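Local coordinates for enterobactin synthetase component F-related protein (Vibrio cholerae serotype O1, PDB 4OXI) that probably activates glycine with ATP as glycyl-adenylate, in a lipopolysaccharide modification pathway that gives resistance to antimicrobial peptides, at residues A109-I114 with A281-V286; S262-D267 with H271-S276; G361-T366 with G475-L480. One frame throughout, in Å; residues are numbered along the deposited sequence.

Interaction 1: residues A109-I114 with A281-V286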
loop_
_atom_site.group_PDB
_atom_site.type_symbol
_atom_site.label_atom_id
_atom_site.label_comp_id
_atom_site.label_asym_id
_atom_site.label_seq_id
_atom_site.Cartn_x
_atom_site.Cartn_y
_atom_site.Cartn_z
ATOM N N ALA A 109 2.511 -15.435 -10.010
ATOM C CA ALA A 109 2.990 -16.067 -8.782
ATOM C C ALA A 109 2.700 -15.204 -7.558
ATOM O O ALA A 109 2.346 -15.724 -6.514
ATOM C CB ALA A 109 4.464 -16.367 -8.887
ATOM N N ALA A 110 2.813 -13.884 -7.684
ATOM C CA ALA A 110 2.512 -13.003 -6.541
ATOM C C ALA A 110 1.046 -13.073 -6.138
ATOM O O ALA A 110 0.735 -13.178 -4.945
ATOM C CB ALA A 110 2.906 -11.569 -6.844
ATOM N N TYR A 111 0.141 -12.998 -7.121
ATOM C CA TYR A 111 -1.299 -13.005 -6.832
ATOM C C TYR A 111 -1.785 -14.394 -6.380
ATOM O O TYR A 111 -2.675 -14.496 -5.540
ATOM C CB TYR A 111 -2.106 -12.443 -8.031
ATOM C CG TYR A 111 -1.618 -11.051 -8.370
ATOM C CD1 TYR A 111 -2.135 -9.942 -7.739
ATOM C CD2 TYR A 111 -0.577 -10.864 -9.267
ATOM C CE1 TYR A 111 -1.642 -8.664 -8.009
ATOM C CE2 TYR A 111 -0.084 -9.613 -9.539
ATOM C CZ TYR A 111 -0.619 -8.517 -8.910
ATOM O OH TYR A 111 -0.105 -7.277 -9.198
ATOM N N SER A 112 -1.203 -15.452 -6.944
ATOM C CA SER A 112 -1.462 -16.817 -6.493
ATOM C C SER A 112 -1.136 -16.961 -5.010
ATOM O O SER A 112 -1.908 -17.522 -4.253
ATOM C CB SER A 112 -0.556 -17.790 -7.266
ATOM O OG SER A 112 -1.062 -18.035 -8.561
ATOM N N ALA A 113 0.044 -16.481 -4.616
ATOM C CA ALA A 113 0.508 -16.608 -3.233
ATOM C C ALA A 113 -0.308 -15.761 -2.283
ATOM O O ALA A 113 -0.549 -16.165 -1.148
ATOM C CB ALA A 113 1.994 -16.252 -3.124
ATOM N N ILE A 114 -0.740 -14.584 -2.733
ATOM C CA ILE A 114 -1.570 -13.723 -1.886
ATOM C C ILE A 114 -2.959 -14.336 -1.629
ATOM O O ILE A 114 -3.433 -14.345 -0.490
ATOM C CB ILE A 114 -1.692 -12.304 -2.459
ATOM C CG1 ILE A 114 -0.336 -11.595 -2.397
ATOM C CG2 ILE A 114 -2.712 -11.502 -1.657
ATOM C CD1 ILE A 114 -0.312 -10.226 -3.030
ATOM N N ALA A 281 -15.087 -10.068 -9.505
ATOM C CA ALA A 281 -14.679 -9.278 -10.663
ATOM C C ALA A 281 -13.346 -9.751 -11.225
ATOM O O ALA A 281 -12.751 -10.698 -10.691
ATOM C CB ALA A 281 -14.604 -7.808 -10.295
ATOM N N CYS A 282 -12.873 -9.102 -12.298
ATOM C CA CYS A 282 -11.567 -9.445 -12.857
ATOM C C CYS A 282 -10.548 -8.366 -12.543
ATOM O O CYS A 282 -10.783 -7.169 -12.797
ATOM C CB CYS A 282 -11.612 -9.684 -14.372
ATOM S SG CYS A 282 -10.039 -10.439 -15.017
ATOM N N LEU A 283 -9.422 -8.797 -11.974
ATOM C CA LEU A 283 -8.341 -7.889 -11.599
ATOM C C LEU A 283 -7.367 -7.785 -12.776
ATOM O O LEU A 283 -6.919 -8.803 -13.302
ATOM C CB LEU A 283 -7.619 -8.417 -10.347
ATOM C CG LEU A 283 -6.555 -7.558 -9.666
ATOM C CD1 LEU A 283 -7.162 -6.293 -9.072
ATOM C CD2 LEU A 283 -5.832 -8.348 -8.575
ATOM N N TYR A 284 -7.057 -6.561 -13.199
ATOM C CA TYR A 284 -6.107 -6.361 -14.286
ATOM C C TYR A 284 -4.797 -5.785 -13.753
ATOM O O TYR A 284 -4.745 -4.639 -13.299
ATOM C CB TYR A 284 -6.699 -5.450 -15.379
ATOM C CG TYR A 284 -7.705 -6.164 -16.272
ATOM C CD1 TYR A 284 -7.375 -6.519 -17.577
ATOM C CD2 TYR A 284 -8.979 -6.503 -15.799
ATOM C CE1 TYR A 284 -8.280 -7.178 -18.392
ATOM C CE2 TYR A 284 -9.901 -7.169 -16.615
ATOM C CZ TYR A 284 -9.540 -7.495 -17.910
ATOM O OH TYR A 284 -10.433 -8.148 -18.731
ATOM N N VAL A 285 -3.738 -6.585 -13.811
ATOM C CA VAL A 285 -2.436 -6.139 -13.318
ATOM C C VAL A 285 -1.761 -5.177 -14.295
ATOM O O VAL A 285 -1.517 -5.529 -15.449
ATOM C CB VAL A 285 -1.520 -7.347 -13.071
ATOM C CG1 VAL A 285 -0.119 -6.890 -12.643
ATOM C CG2 VAL A 285 -2.153 -8.243 -12.005
ATOM N N VAL A 286 -1.451 -3.965 -13.839
ATOM C CA VAL A 286 -0.791 -2.982 -14.700
ATOM C C VAL A 286 0.679 -3.339 -14.850
ATOM O O VAL A 286 1.421 -3.325 -13.869
ATOM C CB VAL A 286 -0.902 -1.565 -14.132
ATOM C CG1 VAL A 286 -0.114 -0.576 -15.001
ATOM C CG2 VAL A 286 -2.375 -1.150 -14.039
#
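The ring of Tyr-111 and the two methyls of Val-285 make up most of this contact. The side chains meet from opposite directions, one from helix 108-119 and one from strand 282-285. Val-285 CG2 lies over one face of the ring, 3.8 Å from the centroid of the Tyr-111 ring and 30° off the ring normal. This is a CH-pi contact. The methyl is shifted toward the hydroxyl end. It comes within 3.5 Å of both CZ and CE2 of Tyr-111, but stays 4.1 Å from CD2 and CE1 of the same ring. Val-285 CG1 sits further out and meets the phenol oxygen, with CG1 to Tyr-111 OH at 3.5 Å. The valine is turned with CG1 opposite its backbone N (chi1 176°). CG2 then stands beside that N, and both methyls reach the tyrosine.

Leu-283 is two residues back on the same side of the strand. It crosses Tyr-111 at about a right angle. Its CD2 touches Tyr-111 CD1 at 4.1 Å, near the root of the ring, so the two strand residues meet different ends of the tyrosine. The phenol oxygen has its polar partner in Gln-260, to which it is hydrogen-bonded. That bond lets a polar atom sit in a buried, otherwise apolar contact.

The pairing is a helix laid over one face of a beta sheet, within the AMP-binding enzyme fold. Strand 282-285 is an inner strand, between 67-71 and 257-260. On its other face, Tyr-284 meets the rings of Trp-70 and His-301. Ile-273 of helix 268-279 also touches Tyr-111. Helix 78-95 packs against Ser-112 and Ala-113.

Interaction 2: residues S262-D267 with H271-S276. With GAP (glycyl-adenosine-5'-phosphate), chain B.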
loop_
_atom_site.group_PDB
_atom_site.type_symbol
_atom_site.label_atom_id
_atom_site.label_comp_id
_atom_site.label_asym_id
_atom_site.label_seq_id
_atom_site.Cartn_x
_atom_site.Cartn_y
_atom_site.Cartn_z
ATOM N N SER A 262 -1.067 -0.046 -8.063
ATOM C CA SER A 262 -0.052 0.154 -7.025
ATOM C C SER A 262 0.873 -1.056 -6.816
ATOM O O SER A 262 0.460 -2.202 -7.020
ATOM C CB SER A 262 -0.739 0.498 -5.703
ATOM O OG SER A 262 -1.574 1.640 -5.835
ATOM N N ASP A 263 2.118 -0.799 -6.406
ATOM C CA ASP A 263 3.035 -1.865 -5.997
ATOM C C ASP A 263 2.433 -2.676 -4.845
ATOM O O ASP A 263 1.667 -2.140 -4.030
ATOM C CB ASP A 263 4.388 -1.270 -5.560
ATOM C CG ASP A 263 5.143 -0.574 -6.715
ATOM O OD1 ASP A 263 4.985 -0.978 -7.899
ATOM O OD2 ASP A 263 5.902 0.383 -6.435
ATOM N N LEU A 264 2.768 -3.963 -4.784
ATOM C CA LEU A 264 2.267 -4.864 -3.738
ATOM C C LEU A 264 2.755 -4.476 -2.338
ATOM O O LEU A 264 2.167 -4.881 -1.343
ATOM C CB LEU A 264 2.652 -6.317 -4.051
ATOM C CG LEU A 264 1.976 -6.880 -5.315
ATOM C CD1 LEU A 264 2.523 -8.249 -5.672
ATOM C CD2 LEU A 264 0.470 -6.963 -5.141
ATOM N N THR A 265 3.832 -3.700 -2.261
ATOM C CA THR A 265 4.320 -3.191 -0.976
ATOM C C THR A 265 3.501 -2.005 -0.464
ATOM O O THR A 265 3.730 -1.545 0.648
ATOM C CB THR A 265 5.791 -2.705 -1.075
ATOM O OG1 THR A 265 5.941 -1.879 -2.238
ATOM C CG2 THR A 265 6.765 -3.890 -1.154
ATOM N N PHE A 266 2.589 -1.486 -1.289
ATOM C CA PHE A 266 1.748 -0.327 -0.925
ATOM C C PHE A 266 0.353 -0.893 -0.659
ATOM O O PHE A 266 -0.143 -1.708 -1.460
ATOM C CB PHE A 266 1.695 0.657 -2.108
ATOM C CG PHE A 266 1.101 2.009 -1.779
ATOM C CD1 PHE A 266 0.915 2.421 -0.458
ATOM C CD2 PHE A 266 0.722 2.877 -2.802
ATOM C CE1 PHE A 266 0.363 3.674 -0.159
ATOM C CE2 PHE A 266 0.169 4.136 -2.515
ATOM C CZ PHE A 266 -0.007 4.532 -1.191
ATOM N N ASP A 267 -0.283 -0.495 0.446
ATOM C CA ASP A 267 -1.542 -1.148 0.808
ATOM C C ASP A 267 -2.734 -0.874 -0.127
ATOM O O ASP A 267 -3.746 -1.562 -0.041
ATOM C CB ASP A 267 -1.903 -0.978 2.296
ATOM C CG ASP A 267 -2.304 0.446 2.659
ATOM O OD1 ASP A 267 -2.355 1.327 1.766
ATOM O OD2 ASP A 267 -2.595 0.676 3.860
ATOM N N HIS A 271 -6.315 -3.283 -1.323
ATOM C CA HIS A 271 -7.663 -2.889 -1.720
ATOM C C HIS A 271 -8.017 -3.493 -3.093
ATOM O O HIS A 271 -9.026 -4.195 -3.219
ATOM C CB HIS A 271 -7.757 -1.367 -1.715
ATOM C CG HIS A 271 -8.932 -0.817 -2.460
ATOM N ND1 HIS A 271 -9.955 -0.137 -1.834
ATOM C CD2 HIS A 271 -9.226 -0.801 -3.782
ATOM C CE1 HIS A 271 -10.834 0.257 -2.734
ATOM N NE2 HIS A 271 -10.414 -0.126 -3.925
ATOM N N ASP A 272 -7.185 -3.236 -4.106
ATOM C CA ASP A 272 -7.446 -3.724 -5.467
ATOM C C ASP A 272 -7.774 -5.213 -5.457
ATOM O O ASP A 272 -8.788 -5.654 -6.019
ATOM C CB ASP A 272 -6.221 -3.520 -6.390
ATOM C CG ASP A 272 -5.746 -2.058 -6.466
ATOM O OD1 ASP A 272 -6.583 -1.133 -6.311
ATOM O OD2 ASP A 272 -4.520 -1.827 -6.702
ATOM N N ILE A 273 -6.899 -5.983 -4.814
ATOM C CA ILE A 273 -6.977 -7.444 -4.832
ATOM C C ILE A 273 -8.231 -7.992 -4.155
ATOM O O ILE A 273 -8.910 -8.859 -4.705
ATOM C CB ILE A 273 -5.726 -8.076 -4.167
ATOM C CG1 ILE A 273 -4.471 -7.772 -4.982
ATOM C CG2 ILE A 273 -5.885 -9.569 -4.021
ATOM C CD1 ILE A 273 -3.192 -8.367 -4.380
ATOM N N PHE A 274 -8.550 -7.502 -2.960
ATOM C CA PHE A 274 -9.658 -8.097 -2.219
ATOM C C PHE A 274 -11.014 -7.505 -2.567
ATOM O O PHE A 274 -12.034 -8.184 -2.431
ATOM C CB PHE A 274 -9.363 -8.118 -0.714
ATOM C CG PHE A 274 -8.246 -9.049 -0.370
ATOM C CD1 PHE A 274 -8.480 -10.415 -0.294
ATOM C CD2 PHE A 274 -6.954 -8.575 -0.188
ATOM C CE1 PHE A 274 -7.454 -11.288 -0.020
ATOM C CE2 PHE A 274 -5.919 -9.445 0.091
ATOM C CZ PHE A 274 -6.166 -10.802 0.176
ATOM N N TYR A 275 -11.008 -6.257 -3.038
ATOM C CA TYR A 275 -12.195 -5.625 -3.606
ATOM C C TYR A 275 -12.637 -6.430 -4.823
ATOM O O TYR A 275 -13.815 -6.726 -5.000
ATOM C CB TYR A 275 -11.821 -4.237 -4.085
ATOM C CG TYR A 275 -12.944 -3.256 -4.326
ATOM C CD1 TYR A 275 -14.218 -3.434 -3.779
ATOM C CD2 TYR A 275 -12.711 -2.119 -5.080
ATOM C CE1 TYR A 275 -15.228 -2.484 -3.993
ATOM C CE2 TYR A 275 -13.690 -1.185 -5.292
ATOM C CZ TYR A 275 -14.947 -1.365 -4.755
ATOM O OH TYR A 275 -15.887 -0.395 -5.015
ATOM N N SER A 276 -11.686 -6.777 -5.682
ATOM C CA SER A 276 -12.035 -7.558 -6.858
ATOM C C SER A 276 -12.529 -8.946 -6.444
ATOM O O SER A 276 -13.506 -9.460 -6.978
ATOM C CB SER A 276 -10.836 -7.682 -7.800
ATOM O OG SER A 276 -11.159 -8.527 -8.901
HETATM N N GAP B . -3.076 3.743 2.824
HETATM C CA GAP B . -3.044 4.800 1.772
HETATM C C GAP B . -1.755 5.576 1.956
HETATM O O GAP B . -1.425 6.490 1.222
HETATM P PA GAP B . 0.526 5.780 3.478
HETATM O O1A GAP B . 0.731 5.254 4.877
HETATM O O2A GAP B . 1.542 5.492 2.385
HETATM O O3A GAP B . -0.910 5.193 3.073
HETATM C "C5'" GAP B . -0.487 7.873 4.690
HETATM O "O5'" GAP B . 0.316 7.368 3.622
HETATM C "C4'" GAP B . -0.469 9.387 4.640
HETATM O "O4'" GAP B . -0.792 9.822 3.316
HETATM C "C3'" GAP B . -1.543 10.025 5.493
HETATM O "O3'" GAP B . -1.121 10.140 6.852
HETATM C "C2'" GAP B . -1.735 11.367 4.808
HETATM O "O2'" GAP B . -0.668 12.244 5.132
HETATM C "C1'" GAP B . -1.497 11.061 3.352
HETATM N N9 GAP B . -2.799 10.885 2.670
HETATM C C8 GAP B . -3.400 9.706 2.421
HETATM N N7 GAP B . -4.574 9.885 1.764
HETATM C C5 GAP B . -4.738 11.215 1.598
HETATM C C6 GAP B . -5.770 12.087 0.999
HETATM N N6 GAP B . -6.875 11.555 0.410
HETATM N N1 GAP B . -5.558 13.423 1.044
HETATM C C2 GAP B . -4.456 13.961 1.616
HETATM N N3 GAP B . -3.481 13.221 2.178
HETATM C C4 GAP B . -3.564 11.868 2.195
HETATM O O HOH W 1 -3.743 0.524 -6.866
#
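Asp-267 O accepts a weak bond from His-271 N, at 3.3 Å, where the loop after strand 257-260 runs into helix 268-279. Just before it, a type I beta turn spans Asp-263 to Phe-266. In amino-acid adenylation domains this part of the fold supplies an aspartate for the substrate amine, and here that residue is Asp-267.

From CB, the Asp-267 side chain places CG between the backbone N and the carbonyl carbon (chi1 70°). CG lies 3.4 Å from the amine N of the bound glycyl-adenosine-5'-phosphate. OD1 goes closer and accepts a hydrogen bond from that ligand N at 2.7 Å. OD2 stays near the amine too, but takes a weak bond from Ile-367 N, in the loop of Thr-363. Next door, Phe-266 presents its ring edge to the ligand carbonyl, with CZ 3.4 Å from ligand O.

Water 1 lies between the loop and the helix. It accepts a bond from Ser-262 N at 3.0 Å. It also lies close to Asp-272 OD2, though how its protons are shared is left open. Gln-260 is a hydrogen-bond partner of that carboxylate oxygen. An apolar contact adds to this: Leu-264 and Ile-273 cross at about a right angle, with Leu-264 CD2 4.0 Å from Ile-273 CD1.

Interaction 3: residues G361-T366 with G475-L480. With GAP (glycyl-adenosine-5'-phosphate), chain B.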
loop_
_atom_site.group_PDB
_atom_site.type_symbol
_atom_site.label_atom_id
_atom_site.label_comp_id
_atom_site.label_asym_id
_atom_site.label_seq_id
_atom_site.Cartn_x
_atom_site.Cartn_y
_atom_site.Cartn_z
ATOM N N GLY A 361 -6.341 7.711 4.485
ATOM C CA GLY A 361 -5.939 6.911 5.622
ATOM C C GLY A 361 -4.482 6.488 5.514
ATOM O O GLY A 361 -3.915 6.449 4.412
ATOM N N PRO A 362 -3.861 6.194 6.664
ATOM C CA PRO A 362 -2.483 5.706 6.707
ATOM C C PRO A 362 -2.466 4.182 6.751
ATOM O O PRO A 362 -3.479 3.552 7.094
ATOM C CB PRO A 362 -1.970 6.276 8.028
ATOM C CG PRO A 362 -3.181 6.237 8.920
ATOM C CD PRO A 362 -4.377 6.504 8.011
ATOM N N THR A 363 -1.322 3.600 6.411
ATOM C CA THR A 363 -1.162 2.159 6.437
ATOM C C THR A 363 -1.476 1.627 7.826
ATOM O O THR A 363 -2.011 0.520 7.971
ATOM C CB THR A 363 0.270 1.786 6.016
ATOM O OG1 THR A 363 0.508 2.299 4.693
ATOM C CG2 THR A 363 0.487 0.261 6.029
ATOM N N GLU A 364 -1.165 2.430 8.844
ATOM C CA GLU A 364 -1.392 2.052 10.246
ATOM C C GLU A 364 -2.873 1.805 10.572
ATOM O O GLU A 364 -3.203 1.166 11.579
ATOM C CB GLU A 364 -0.825 3.129 11.179
ATOM C CG GLU A 364 0.712 3.131 11.294
ATOM C CD GLU A 364 1.418 3.963 10.204
ATOM O OE1 GLU A 364 0.777 4.290 9.176
ATOM O OE2 GLU A 364 2.618 4.309 10.384
ATOM N N CYS A 365 -3.770 2.317 9.733
ATOM C CA CYS A 365 -5.192 2.127 9.969
ATOM C C CYS A 365 -5.874 1.413 8.795
ATOM O O CYS A 365 -7.034 1.698 8.491
ATOM C CB CYS A 365 -5.896 3.459 10.269
ATOM S SG CYS A 365 -7.426 3.269 11.275
ATOM N N THR A 366 -5.147 0.498 8.156
ATOM C CA THR A 366 -5.688 -0.383 7.114
ATOM C C THR A 366 -6.272 0.372 5.919
ATOM O O THR A 366 -7.494 0.495 5.779
ATOM C CB THR A 366 -6.719 -1.382 7.698
ATOM O OG1 THR A 366 -6.141 -2.018 8.841
ATOM C CG2 THR A 366 -7.084 -2.466 6.679
ATOM N N GLY A 475 4.616 9.624 -5.229
ATOM C CA GLY A 475 3.547 8.772 -4.724
ATOM C C GLY A 475 3.903 7.777 -3.625
ATOM O O GLY A 475 3.031 7.032 -3.172
ATOM N N GLN A 476 5.166 7.761 -3.193
ATOM C CA GLN A 476 5.610 6.826 -2.161
ATOM C C GLN A 476 5.933 7.525 -0.834
ATOM O O GLN A 476 6.649 8.534 -0.803
ATOM C CB GLN A 476 6.847 6.082 -2.634
ATOM C CG GLN A 476 6.682 5.356 -3.949
ATOM C CD GLN A 476 7.931 4.558 -4.284
ATOM O OE1 GLN A 476 8.495 3.884 -3.417
ATOM N NE2 GLN A 476 8.387 4.650 -5.532
ATOM N N ARG A 477 5.405 6.985 0.257
ATOM C CA ARG A 477 5.640 7.518 1.598
ATOM C C ARG A 477 7.116 7.454 2.016
ATOM O O ARG A 477 7.761 6.422 1.867
ATOM C CB ARG A 477 4.812 6.708 2.587
ATOM C CG ARG A 477 4.981 7.080 4.048
ATOM C CD ARG A 477 3.977 6.310 4.902
ATOM N NE ARG A 477 4.331 6.296 6.321
ATOM C CZ ARG A 477 3.513 5.889 7.292
ATOM N NH1 ARG A 477 2.279 5.473 7.003
ATOM N NH2 ARG A 477 3.925 5.910 8.553
ATOM N N VAL A 478 7.649 8.546 2.550
ATOM C CA VAL A 478 9.008 8.522 3.083
ATOM C C VAL A 478 9.198 9.601 4.144
ATOM O O VAL A 478 8.550 10.645 4.092
ATOM C CB VAL A 478 10.058 8.682 1.955
ATOM C CG1 VAL A 478 9.965 10.056 1.342
ATOM C CG2 VAL A 478 11.479 8.395 2.479
ATOM N N GLU A 479 10.063 9.342 5.121
ATOM C CA GLU A 479 10.478 10.374 6.073
ATOM C C GLU A 479 11.688 11.128 5.509
ATOM O O GLU A 479 12.722 10.522 5.222
ATOM C CB GLU A 479 10.870 9.733 7.414
ATOM C CG GLU A 479 9.803 8.825 8.050
ATOM C CD GLU A 479 8.674 9.607 8.702
ATOM O OE1 GLU A 479 8.786 10.851 8.796
ATOM O OE2 GLU A 479 7.674 8.978 9.124
ATOM N N LEU A 480 11.572 12.440 5.352
ATOM C CA LEU A 480 12.700 13.239 4.880
ATOM C C LEU A 480 13.909 13.032 5.789
ATOM O O LEU A 480 15.044 13.087 5.327
ATOM C CB LEU A 480 12.333 14.721 4.794
ATOM C CG LEU A 480 11.419 15.065 3.613
ATOM C CD1 LEU A 480 11.159 16.555 3.536
ATOM C CD2 LEU A 480 11.982 14.553 2.311
HETATM N N GAP B . -3.076 3.743 2.824
HETATM C CA GAP B . -3.044 4.800 1.772
HETATM C C GAP B . -1.755 5.576 1.956
HETATM O O GAP B . -1.425 6.490 1.222
HETATM P PA GAP B . 0.526 5.780 3.478
HETATM O O1A GAP B . 0.731 5.254 4.877
HETATM O O2A GAP B . 1.542 5.492 2.385
HETATM O O3A GAP B . -0.910 5.193 3.073
HETATM C "C5'" GAP B . -0.487 7.873 4.690
HETATM O "O5'" GAP B . 0.316 7.368 3.622
HETATM C "C4'" GAP B . -0.469 9.387 4.640
HETATM O "O4'" GAP B . -0.792 9.822 3.316
HETATM C "C3'" GAP B . -1.543 10.025 5.493
HETATM O "O3'" GAP B . -1.121 10.140 6.852
HETATM C "C2'" GAP B . -1.735 11.367 4.808
HETATM O "O2'" GAP B . -0.668 12.244 5.132
HETATM C "C1'" GAP B . -1.497 11.061 3.352
HETATM N N9 GAP B . -2.799 10.885 2.670
HETATM C C8 GAP B . -3.400 9.706 2.421
HETATM N N7 GAP B . -4.574 9.885 1.764
HETATM C C5 GAP B . -4.738 11.215 1.598
HETATM C C6 GAP B . -5.770 12.087 0.999
HETATM N N6 GAP B . -6.875 11.555 0.410
HETATM N N1 GAP B . -5.558 13.423 1.044
HETATM C C2 GAP B . -4.456 13.961 1.616
HETATM N N3 GAP B . -3.481 13.221 2.178
HETATM C C4 GAP B . -3.564 11.868 2.195
#
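Glu-364 and Arg-477 form a two-pronged salt bridge. The guanidinium meets the carboxylate end-on, one nitrogen to each oxygen. Arg-477 NH1 bonds Glu-364 OE1 at 2.9 Å with an N-H...O angle of 168°. Arg-477 NH2 bonds Glu-364 OE2 at 2.8 Å. Both oxygens use their syn lone pairs, and the two planes are only 21° apart. The arginine is extended from CG to NE, which carries its head across from strand 476-479. The glutamate chain instead bends at chi2 (87°) to bring its carboxylate round. Its OE2 is also hydrogen-bonded to Tyr-428.

The hydrogen bonds to the bound glycyl-adenosine-5'-phosphate gather on one phosphate oxygen. Arg-477 NH1 reaches ligand O1A at 2.6 Å. Thr-363 gives the same ligand O1A two more bonds, from N at 3.1 Å and from OG1 at 3.0 Å. Gly-361 O takes a weak bond from the ligand amine.

Apolar contact is slight. Pro-362 CA lies 3.6 Å from ligand C5', at the sugar-phosphate link.

The loop carries Gly-Pro-Thr-Glu, a signature of adenylation domains. Arg-477 comes from the two-stranded hairpin of 470-473 and 476-479.

Arg-477 NH1 serves both the glutamate and the phosphate, so the guanidinium lies between two acidic groups and probably balances part of their charge. Glu-364 acts as a second-shell residue: its two bonds probably fix the rotation of the guanidinium and help aim NH1 at the phosphate.

All three contacts are largely buried, but their chemistry differs. Interaction 1 is apolar and belongs to the helix-on-sheet core. Interaction 2 mixes apolar, water-mediated and ligand contacts. Interaction 3 is ionic and lines the ligand pocket, with Arg-477 partly exposed. Interactions 1 and 2 share a neighbourhood, with centres about 9 Å apart. Helix 268-279 leads straight into strand 282-285, and Leu-264 CD1 packs 3.5 Å from Ala-110 CB. Interactions 2 and 3 meet at the ligand: interaction 2 binds its amine through Asp-267, and interaction 3 chiefly its phosphate. Interactions 1 and 3 do not touch; their nearest atoms are about 13 Å apart.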